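Local coordinates for protein putative thioesterase yhdA (Lactococcus lactis subsp. lactis, PDB 3GEK) that is of unconfirmed function but probably hydrolyses acyl-CoA thioesters, possibly 1,4-dihydroxy-2-naphthoyl-CoA, at residues I9-F15 against K29-I35; A56-G61 against I124-N128; E90-R96 against K112-E118. The protein carries 7 engineered substitutions. The contacts are given in a common frame with arbitrary orientation. Residues are numbered along the deposited sequence.

How the interactions relate
The three contacts illustrate how a hot-dog fold is assembled: an antiparallel sheet curls around a long helix, and chemistry follows depth. Interactions 1 and 3 are partly buried strand pairings, rich in backbone hydrogen bonds, each with a salt bridge, that of interaction 3 through the engineered Arg96. They adjoin in one sheet, since strand 28-35 pairs with strand 92-102, Met34 N lying 2.9 Å from Val93 O. Interaction 2 is the buried one, where helix 49-68 meets strand 120-131 through alanines packing on Ile124 and Val126, and one water. Thr59 of that helix packs on Phe30 and Ser32 of interaction 1, while Ile124 CD1 reaches Ile113 CD1 of interaction 3 at 3.4 Å.

Interaction 1: residues I9-F15 against K29-I35; sequences ITDFQVF and KFSSKMI
A salt bridge joins Lys33 NZ to Asp11 OD2 at 2.8 Å where, in the hot-dog sheet, strand 28-35 pairs antiparallel with strand 12-16 as a beta hairpin and, past a beta bulge, with strand 9-10. Backbone hydrogen bonds run both ways in three pairs: Thr10 N to Lys33 O (2.7 Å) with Lys33 N to Thr10 O (2.9 Å), Gln13 N to Ser31 O (3.0 Å) with Ser31 N to Gln13 O (2.8 Å), and Phe15 N to Lys29 O with Lys29 N to Phe15 O (both 2.8 Å). Between Thr10 and Gln13 the register slips by one, as Asp11 (phi/psi 53/38) turns the chain. Strand axes 12-15 and 29-35 approach to 4.7 Å at 167°. Thr10, Gln13, Phe15, Lys29, Ser31 and Lys33 share one face; there Lys29 CB sits over the Phe15 ring (chi1 p), 4.0 Å from its centroid, a CH-pi contact, while Lys29 NZ bridges to Asp17. On the other face Ile9, Val14 and Phe30 touch helix 49-68. Here Val14 CB lies 4.3 Å from Phe30 CB, Phe12 (chi1 t) brings CE1 to 4.2 Å from Phe30 CD1, and Ile9 CD1 meets SE of Met34, a selenomethionine, at 3.8 Å.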
loop_
_atom_site.group_PDB
_atom_site.type_symbol
_atom_site.label_atom_id
_atom_site.label_comp_id
_atom_site.label_asym_id
_atom_site.label_seq_id
_atom_site.Cartn_x
_atom_site.Cartn_y
_atom_site.Cartn_z
ATOM N N ILE A 9 3.812 -14.861 19.837
ATOM C CA ILE A 9 4.432 -15.349 18.605
ATOM C C ILE A 9 5.248 -16.605 18.925
ATOM O O ILE A 9 6.129 -16.572 19.781
ATOM C CB ILE A 9 5.348 -14.278 17.939
ATOM C CG1 ILE A 9 4.638 -12.919 17.793
ATOM C CG2 ILE A 9 5.911 -14.769 16.608
ATOM C CD1 ILE A 9 3.193 -12.979 17.341
ATOM N N THR A 10 4.940 -17.705 18.242
ATOM C CA THR A 10 5.596 -18.990 18.490
ATOM C C THR A 10 6.294 -19.531 17.233
ATOM O O THR A 10 6.037 -19.069 16.124
ATOM C CB THR A 10 4.587 -20.046 19.000
ATOM O OG1 THR A 10 3.601 -19.417 19.824
ATOM C CG2 THR A 10 5.285 -21.115 19.817
ATOM N N ASP A 11 7.172 -20.514 17.428
ATOM C CA ASP A 11 7.789 -21.280 16.342
ATOM C C ASP A 11 8.460 -20.399 15.280
ATOM O O ASP A 11 8.390 -20.706 14.090
ATOM C CB ASP A 11 6.757 -22.214 15.674
ATOM C CG ASP A 11 6.226 -23.301 16.611
ATOM O OD1 ASP A 11 6.757 -23.480 17.732
ATOM O OD2 ASP A 11 5.263 -23.991 16.211
ATOM N N PHE A 12 9.095 -19.307 15.705
ATOM C CA PHE A 12 9.767 -18.419 14.758
ATOM C C PHE A 12 11.028 -19.080 14.211
ATOM O O PHE A 12 11.863 -19.558 14.977
ATOM C CB PHE A 12 10.098 -17.048 15.371
ATOM C CG PHE A 12 10.848 -16.126 14.428
ATOM C CD1 PHE A 12 10.179 -15.458 13.402
ATOM C CD2 PHE A 12 12.221 -15.936 14.560
ATOM C CE1 PHE A 12 10.864 -14.616 12.523
ATOM C CE2 PHE A 12 12.916 -15.092 13.682
ATOM C CZ PHE A 12 12.233 -14.437 12.663
ATOM N N GLN A 13 11.137 -19.121 12.888
ATOM C CA GLN A 13 12.355 -19.574 12.208
ATOM C C GLN A 13 12.541 -18.865 10.875
ATOM O O GLN A 13 11.590 -18.688 10.112
ATOM C CB GLN A 13 12.395 -21.103 12.040
ATOM C CG GLN A 13 11.164 -21.732 11.397
ATOM C CD GLN A 13 11.079 -23.242 11.615
ATOM O OE1 GLN A 13 11.397 -23.753 12.693
ATOM N NE2 GLN A 13 10.637 -23.960 10.586
ATOM N N VAL A 14 13.777 -18.444 10.622
ATOM C CA VAL A 14 14.181 -17.839 9.354
ATOM C C VAL A 14 15.158 -18.799 8.663
ATOM O O VAL A 14 16.021 -19.394 9.319
ATOM C CB VAL A 14 14.793 -16.426 9.574
ATOM C CG1 VAL A 14 16.048 -16.496 10.425
ATOM C CG2 VAL A 14 15.071 -15.727 8.251
ATOM N N PHE A 15 15.003 -18.969 7.352
ATOM C CA PHE A 15 15.735 -20.013 6.621
ATOM C C PHE A 15 15.869 -19.723 5.129
ATOM O O PHE A 15 15.134 -18.909 4.577
ATOM C CB PHE A 15 15.067 -21.385 6.823
ATOM C CG PHE A 15 13.623 -21.435 6.377
ATOM C CD1 PHE A 15 12.602 -21.012 7.226
ATOM C CD2 PHE A 15 13.287 -21.907 5.109
ATOM C CE1 PHE A 15 11.270 -21.054 6.820
ATOM C CE2 PHE A 15 11.959 -21.951 4.693
ATOM C CZ PHE A 15 10.948 -21.522 5.551
ATOM N N LYS A 29 13.347 -16.913 3.623
ATOM C CA LYS A 29 11.979 -17.077 4.076
ATOM C C LYS A 29 11.948 -17.093 5.599
ATOM O O LYS A 29 12.966 -17.370 6.236
ATOM C CB LYS A 29 11.393 -18.384 3.544
ATOM C CG LYS A 29 11.124 -18.406 2.049
ATOM C CD LYS A 29 10.811 -19.823 1.584
ATOM C CE LYS A 29 10.410 -19.847 0.118
ATOM N NZ LYS A 29 10.245 -21.246 -0.374
ATOM N N PHE A 30 10.786 -16.777 6.170
ATOM C CA PHE A 30 10.521 -17.055 7.581
ATOM C C PHE A 30 9.167 -17.725 7.803
ATOM O O PHE A 30 8.272 -17.640 6.961
ATOM C CB PHE A 30 10.693 -15.814 8.476
ATOM C CG PHE A 30 9.557 -14.828 8.406
ATOM C CD1 PHE A 30 8.402 -15.010 9.167
ATOM C CD2 PHE A 30 9.655 -13.697 7.608
ATOM C CE1 PHE A 30 7.356 -14.095 9.109
ATOM C CE2 PHE A 30 8.619 -12.767 7.560
ATOM C CZ PHE A 30 7.468 -12.969 8.309
ATOM N N SER A 31 9.061 -18.406 8.940
ATOM C CA SER A 31 7.850 -19.066 9.404
ATOM C C SER A 31 7.589 -18.670 10.855
ATOM O O SER A 31 8.525 -18.367 11.604
ATOM C CB SER A 31 8.035 -20.582 9.350
ATOM O OG SER A 31 7.450 -21.132 8.193
ATOM N N SER A 32 6.317 -18.699 11.251
ATOM C CA SER A 32 5.919 -18.478 12.639
ATOM C C SER A 32 4.441 -18.769 12.839
ATOM O O SER A 32 3.687 -18.927 11.879
ATOM C CB SER A 32 6.224 -17.046 13.092
ATOM O OG SER A 32 5.386 -16.111 12.440
ATOM N N LYS A 33 4.040 -18.843 14.100
ATOM C CA LYS A 33 2.645 -19.000 14.466
ATOM C C LYS A 33 2.313 -17.943 15.506
ATOM O O LYS A 33 3.199 -17.475 16.231
ATOM C CB LYS A 33 2.374 -20.401 15.028
ATOM C CG LYS A 33 2.649 -21.534 14.052
ATOM C CD LYS A 33 2.102 -22.859 14.547
ATOM C CE LYS A 33 2.511 -24.009 13.627
ATOM N NZ LYS A 33 3.975 -24.296 13.705
HETATM N N MSE A 34 1.047 -17.556 15.561
HETATM C CA MSE A 34 0.559 -16.719 16.644
HETATM C C MSE A 34 -0.640 -17.388 17.302
HETATM O O MSE A 34 -1.668 -17.600 16.660
HETATM C CB MSE A 34 0.195 -15.321 16.141
HETATM C CG MSE A 34 -0.366 -14.414 17.229
HETATM SE SE MSE A 34 -0.495 -12.566 16.650
HETATM C CE MSE A 34 -2.060 -12.738 15.477
ATOM N N ILE A 35 -0.495 -17.713 18.570
ATOM C CA ILE A 35 -1.542 -18.389 19.331
ATOM C C ILE A 35 -2.549 -17.376 19.873
ATOM O O ILE A 35 -2.189 -16.479 20.633
ATOM C CB ILE A 35 -0.959 -19.215 20.493
ATOM C CG1 ILE A 35 0.243 -20.041 20.013
ATOM C CG2 ILE A 35 -2.046 -20.090 21.129
ATOM C CD1 ILE A 35 1.042 -20.682 21.143
#

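Interaction 2: residues A56-G61 against I124-N128; sequences AEITAG and ITVVN
Two alanines, Ala56 and Ala60, allow helical segment 56-61 to lie close on strand 124-128, against the branched side chains of Ile124 and Val126. The helical segment, with backbone hydrogen bonds such as Ala60 N to Ala56 O (3.1 Å), crosses the extended strand at -49°, the axes 8.8 Å apart. Alternation in the strand sends Ile124, Val126 and Asn128 toward the helix and Thr125 and Val127 away from it. Ala56 and Ala60, one helical turn apart, point back at them. Ile124 (chi1 m, chi2 t) places CG2 3.6 Å from Ala56 CB. Val126, with chi1 t, straddles the two alanines: CG2 lies 4.2 Å from Ala56 CB, and CG1 3.9 Å from Ala60 CB. Asn128 (chi1 m, chi2 -27°) ends the row with its amide near the helix, ND2 3.3 Å from Ala60 O; this ND2 donates to Ser64 farther along the helix. Its OD1 accepts from a water at 2.6 Å, and the same water donates to Glu57 O, also at 2.6 Å, so a single molecule joins strand to helix backbone. Glu57 is extended (chi1 and chi2 both t) and directs OE1 to a hydrogen bond with His83 of the second subunit. Around the contact, Ile79 and Ile111 of adjoining strands pack on Val126. The arrangement is that of the hot-dog fold, in which a curled antiparallel sheet, the bun, wraps a central helix, the sausage.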
loop_
_atom_site.group_PDB
_atom_site.type_symbol
_atom_site.label_atom_id
_atom_site.label_comp_id
_atom_site.label_asym_id
_atom_site.label_seq_id
_atom_site.Cartn_x
_atom_site.Cartn_y
_atom_site.Cartn_z
ATOM N N ALA A 56 2.937 -9.146 11.498
ATOM C CA ALA A 56 3.700 -9.020 10.256
ATOM C C ALA A 56 4.917 -8.127 10.417
ATOM O O ALA A 56 6.004 -8.490 9.985
ATOM C CB ALA A 56 2.827 -8.497 9.150
ATOM N N GLU A 57 4.727 -6.956 11.025
ATOM C CA GLU A 57 5.821 -6.001 11.220
ATOM C C GLU A 57 6.891 -6.562 12.164
ATOM O O GLU A 57 8.091 -6.387 11.927
ATOM C CB GLU A 57 5.294 -4.634 11.695
ATOM C CG GLU A 57 6.350 -3.517 11.636
ATOM C CD GLU A 57 5.792 -2.101 11.769
ATOM O OE1 GLU A 57 4.707 -1.823 11.225
ATOM O OE2 GLU A 57 6.475 -1.246 12.397
ATOM N N ILE A 58 6.449 -7.265 13.209
ATOM C CA ILE A 58 7.354 -7.821 14.219
ATOM C C ILE A 58 8.178 -9.008 13.704
ATOM O O ILE A 58 9.387 -9.068 13.947
ATOM C CB ILE A 58 6.607 -8.184 15.536
ATOM C CG1 ILE A 58 6.125 -6.903 16.230
ATOM C CG2 ILE A 58 7.506 -8.988 16.488
ATOM C CD1 ILE A 58 5.086 -7.129 17.311
ATOM N N THR A 59 7.529 -9.939 13.001
ATOM C CA THR A 59 8.222 -11.101 12.436
ATOM C C THR A 59 9.164 -10.721 11.289
ATOM O O THR A 59 10.238 -11.308 11.144
ATOM C CB THR A 59 7.243 -12.197 11.960
ATOM O OG1 THR A 59 6.285 -11.633 11.051
ATOM C CG2 THR A 59 6.519 -12.848 13.150
ATOM N N ALA A 60 8.755 -9.747 10.476
ATOM C CA ALA A 60 9.603 -9.230 9.400
ATOM C C ALA A 60 10.875 -8.621 9.984
ATOM O O ALA A 60 11.973 -8.872 9.488
ATOM C CB ALA A 60 8.851 -8.201 8.561
ATOM N N GLY A 61 10.712 -7.835 11.049
ATOM C CA GLY A 61 11.829 -7.234 11.769
ATOM C C GLY A 61 12.760 -8.260 12.391
ATOM O O GLY A 61 13.978 -8.090 12.365
ATOM N N ILE A 124 0.217 -9.326 3.320
ATOM C CA ILE A 124 0.885 -8.157 3.881
ATOM C C ILE A 124 2.286 -8.015 3.299
ATOM O O ILE A 124 3.027 -9.003 3.183
ATOM C CB ILE A 124 0.961 -8.243 5.432
ATOM C CG1 ILE A 124 -0.444 -8.403 6.032
ATOM C CG2 ILE A 124 1.707 -7.031 6.017
ATOM C CD1 ILE A 124 -0.514 -8.360 7.544
ATOM N N THR A 125 2.626 -6.789 2.910
ATOM C CA THR A 125 3.983 -6.458 2.487
ATOM C C THR A 125 4.598 -5.494 3.495
ATOM O O THR A 125 3.971 -4.503 3.879
ATOM C CB THR A 125 4.011 -5.839 1.068
ATOM O OG1 THR A 125 3.476 -6.782 0.133
ATOM C CG2 THR A 125 5.443 -5.511 0.649
ATOM N N VAL A 126 5.811 -5.810 3.936
ATOM C CA VAL A 126 6.538 -4.964 4.877
ATOM C C VAL A 126 7.864 -4.523 4.275
ATOM O O VAL A 126 8.649 -5.356 3.798
ATOM C CB VAL A 126 6.820 -5.698 6.227
ATOM C CG1 VAL A 126 7.613 -4.807 7.165
ATOM C CG2 VAL A 126 5.522 -6.146 6.890
ATOM N N VAL A 127 8.109 -3.217 4.296
ATOM C CA VAL A 127 9.415 -2.677 3.952
ATOM C C VAL A 127 10.130 -2.276 5.245
ATOM O O VAL A 127 9.603 -1.482 6.025
ATOM C CB VAL A 127 9.317 -1.447 3.004
ATOM C CG1 VAL A 127 10.698 -0.953 2.620
ATOM C CG2 VAL A 127 8.492 -1.776 1.766
ATOM N N ASN A 128 11.310 -2.850 5.471
ATOM C CA ASN A 128 12.149 -2.494 6.605
ATOM C C ASN A 128 13.293 -1.574 6.170
ATOM O O ASN A 128 13.873 -1.752 5.097
ATOM C CB ASN A 128 12.737 -3.753 7.261
ATOM C CG ASN A 128 11.706 -4.565 8.046
ATOM O OD1 ASN A 128 10.705 -4.036 8.542
ATOM N ND2 ASN A 128 11.963 -5.862 8.177
HETATM O O HOH W 1 9.545 -4.585 10.853
#

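Interaction 3: residues E90-R96 against K112-E118; sequences EGFVNAR and KITDENE. Engineered in segment 90-96: Arg96 (natural residue Cys).
Strands 92-96 and 112-115 belong to an antiparallel hairpin of the hot-dog sheet, at 154°, axes 4.5 Å apart. Two hydrogen-bonded pairs join them: Asn94 N to Thr114 O (2.8 Å) with Thr114 N to Asn94 O (2.9 Å), and Arg96 N to Lys112 O (3.1 Å) with Lys112 N to Arg96 O (2.9 Å); Val93 and Ala95 bond outward to Met34 and Ser32. Phe92 N donates to Glu116 OE2 (3.2 Å), Glu116 OE1 engaging Lys87. In the type I turn Asp115 to Glu118, Asp115 OD1 accepts from Asn117 N (2.9 Å), an Asx turn, and from Thr119 N. Extended, engineered Arg96 (chi1 m, chi2 and chi3 t) donates from NH1 to Glu118 OE1 (2.9 Å) and from NH2 to Glu118 OE2 (3.2 Å), a salt bridge. One water donates to Lys112 O (2.8 Å) and accepts weakly from Arg96 NH1 (3.0 Å). Thus the Val93, Ala95, Ile113 side is mainly apolar, the Asn94, Thr114, Arg96 side polar, its salt bridge owed to the engineered residue.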
loop_
_atom_site.group_PDB
_atom_site.type_symbol
_atom_site.label_atom_id
_atom_site.label_comp_id
_atom_site.label_asym_id
_atom_site.label_seq_id
_atom_site.Cartn_x
_atom_site.Cartn_y
_atom_site.Cartn_z
ATOM N N GLU A 90 -9.687 -17.689 17.681
ATOM C CA GLU A 90 -9.420 -18.925 18.421
ATOM C C GLU A 90 -8.374 -19.754 17.669
ATOM O O GLU A 90 -8.179 -19.570 16.467
ATOM C CB GLU A 90 -10.706 -19.746 18.605
ATOM C CG GLU A 90 -11.367 -20.167 17.287
ATOM C CD GLU A 90 -12.678 -20.918 17.467
ATOM O OE1 GLU A 90 -13.086 -21.211 18.621
ATOM O OE2 GLU A 90 -13.307 -21.216 16.427
ATOM N N GLY A 91 -7.719 -20.675 18.371
ATOM C CA GLY A 91 -6.669 -21.493 17.771
ATOM C C GLY A 91 -5.427 -20.671 17.474
ATOM O O GLY A 91 -4.905 -19.991 18.355
ATOM N N PHE A 92 -4.969 -20.717 16.226
ATOM C CA PHE A 92 -3.752 -20.006 15.812
ATOM C C PHE A 92 -3.753 -19.655 14.329
ATOM O O PHE A 92 -4.504 -20.239 13.541
ATOM C CB PHE A 92 -2.502 -20.839 16.138
ATOM C CG PHE A 92 -2.367 -22.090 15.306
ATOM C CD1 PHE A 92 -2.970 -23.281 15.709
ATOM C CD2 PHE A 92 -1.644 -22.074 14.119
ATOM C CE1 PHE A 92 -2.854 -24.435 14.940
ATOM C CE2 PHE A 92 -1.524 -23.228 13.340
ATOM C CZ PHE A 92 -2.124 -24.408 13.754
ATOM N N VAL A 93 -2.902 -18.695 13.970
ATOM C CA VAL A 93 -2.603 -18.373 12.577
ATOM C C VAL A 93 -1.106 -18.554 12.280
ATOM O O VAL A 93 -0.267 -18.480 13.186
ATOM C CB VAL A 93 -3.009 -16.919 12.200
ATOM C CG1 VAL A 93 -4.536 -16.745 12.231
ATOM C CG2 VAL A 93 -2.303 -15.893 13.094
ATOM N N ASN A 94 -0.788 -18.778 11.008
ATOM C CA ASN A 94 0.589 -18.809 10.537
ATOM C C ASN A 94 0.951 -17.496 9.877
ATOM O O ASN A 94 0.128 -16.896 9.193
ATOM C CB ASN A 94 0.786 -19.932 9.519
ATOM C CG ASN A 94 0.359 -21.268 10.040
ATOM O OD1 ASN A 94 -0.714 -21.770 9.696
ATOM N ND2 ASN A 94 1.189 -21.860 10.886
ATOM N N ALA A 95 2.179 -17.043 10.099
ATOM C CA ALA A 95 2.735 -15.935 9.335
ATOM C C ALA A 95 3.989 -16.445 8.642
ATOM O O ALA A 95 4.927 -16.911 9.298
ATOM C CB ALA A 95 3.052 -14.751 10.237
ATOM N N ARG A 96 3.982 -16.392 7.312
ATOM C CA ARG A 96 5.103 -16.886 6.513
ATOM C C ARG A 96 5.560 -15.774 5.595
ATOM O O ARG A 96 4.734 -15.085 4.980
ATOM C CB ARG A 96 4.704 -18.112 5.687
ATOM C CG ARG A 96 4.268 -19.310 6.513
ATOM C CD ARG A 96 4.142 -20.538 5.637
ATOM N NE ARG A 96 3.736 -21.724 6.388
ATOM C CZ ARG A 96 2.475 -22.106 6.573
ATOM N NH1 ARG A 96 1.474 -21.396 6.071
ATOM N NH2 ARG A 96 2.215 -23.207 7.265
ATOM N N LYS A 112 2.336 -13.823 4.078
ATOM C CA LYS A 112 0.996 -14.378 4.032
ATOM C C LYS A 112 0.563 -14.836 5.421
ATOM O O LYS A 112 1.251 -15.619 6.073
ATOM C CB LYS A 112 0.919 -15.524 3.016
ATOM C CG LYS A 112 1.153 -15.074 1.574
ATOM C CD LYS A 112 0.825 -16.176 0.576
ATOM C CE LYS A 112 1.381 -15.862 -0.810
ATOM N NZ LYS A 112 2.883 -15.832 -0.820
ATOM N N ILE A 113 -0.572 -14.316 5.877
ATOM C CA ILE A 113 -1.164 -14.763 7.129
ATOM C C ILE A 113 -2.306 -15.712 6.820
ATOM O O ILE A 113 -3.245 -15.375 6.098
ATOM C CB ILE A 113 -1.595 -13.581 8.021
ATOM C CG1 ILE A 113 -0.341 -12.782 8.430
ATOM C CG2 ILE A 113 -2.375 -14.074 9.261
ATOM C CD1 ILE A 113 -0.622 -11.420 8.926
ATOM N N THR A 114 -2.202 -16.906 7.386
ATOM C CA THR A 114 -3.009 -18.032 6.988
ATOM C C THR A 114 -3.581 -18.697 8.246
ATOM O O THR A 114 -2.960 -18.651 9.307
ATOM C CB THR A 114 -2.123 -18.995 6.153
ATOM O OG1 THR A 114 -2.801 -19.395 4.959
ATOM C CG2 THR A 114 -1.687 -20.203 6.943
ATOM N N ASP A 115 -4.768 -19.290 8.148
ATOM C CA ASP A 115 -5.311 -20.006 9.299
ATOM C C ASP A 115 -4.779 -21.442 9.352
ATOM O O ASP A 115 -3.969 -21.838 8.515
ATOM C CB ASP A 115 -6.849 -19.919 9.370
ATOM C CG ASP A 115 -7.558 -20.737 8.296
ATOM O OD1 ASP A 115 -6.916 -21.532 7.572
ATOM O OD2 ASP A 115 -8.791 -20.585 8.188
ATOM N N GLU A 116 -5.224 -22.210 10.341
ATOM C CA GLU A 116 -4.745 -23.581 10.530
ATOM C C GLU A 116 -5.093 -24.533 9.368
ATOM O O GLU A 116 -4.528 -25.627 9.263
ATOM C CB GLU A 116 -5.195 -24.153 11.888
ATOM C CG GLU A 116 -6.635 -23.859 12.310
ATOM C CD GLU A 116 -6.805 -22.482 12.945
ATOM O OE1 GLU A 116 -6.956 -21.503 12.191
ATOM O OE2 GLU A 116 -6.808 -22.378 14.194
ATOM N N ASN A 117 -6.005 -24.103 8.495
ATOM C CA ASN A 117 -6.380 -24.872 7.309
ATOM C C ASN A 117 -5.720 -24.335 6.039
ATOM O O ASN A 117 -6.084 -24.728 4.929
ATOM C CB ASN A 117 -7.904 -24.893 7.140
ATOM C CG ASN A 117 -8.607 -25.643 8.250
ATOM O OD1 ASN A 117 -8.377 -26.837 8.463
ATOM N ND2 ASN A 117 -9.480 -24.944 8.964
ATOM N N GLU A 118 -4.752 -23.436 6.218
ATOM C CA GLU A 118 -4.005 -22.798 5.125
ATOM C C GLU A 118 -4.829 -21.831 4.264
ATOM O O GLU A 118 -4.380 -21.413 3.194
ATOM C CB GLU A 118 -3.253 -23.824 4.252
ATOM C CG GLU A 118 -2.293 -24.756 5.009
ATOM C CD GLU A 118 -1.193 -24.020 5.776
ATOM O OE1 GLU A 118 -0.934 -22.834 5.484
ATOM O OE2 GLU A 118 -0.583 -24.641 6.675
HETATM O O HOH W 2 -1.591 -24.510 9.508
HETATM O O HOH W 3 1.141 -18.394 5.821
#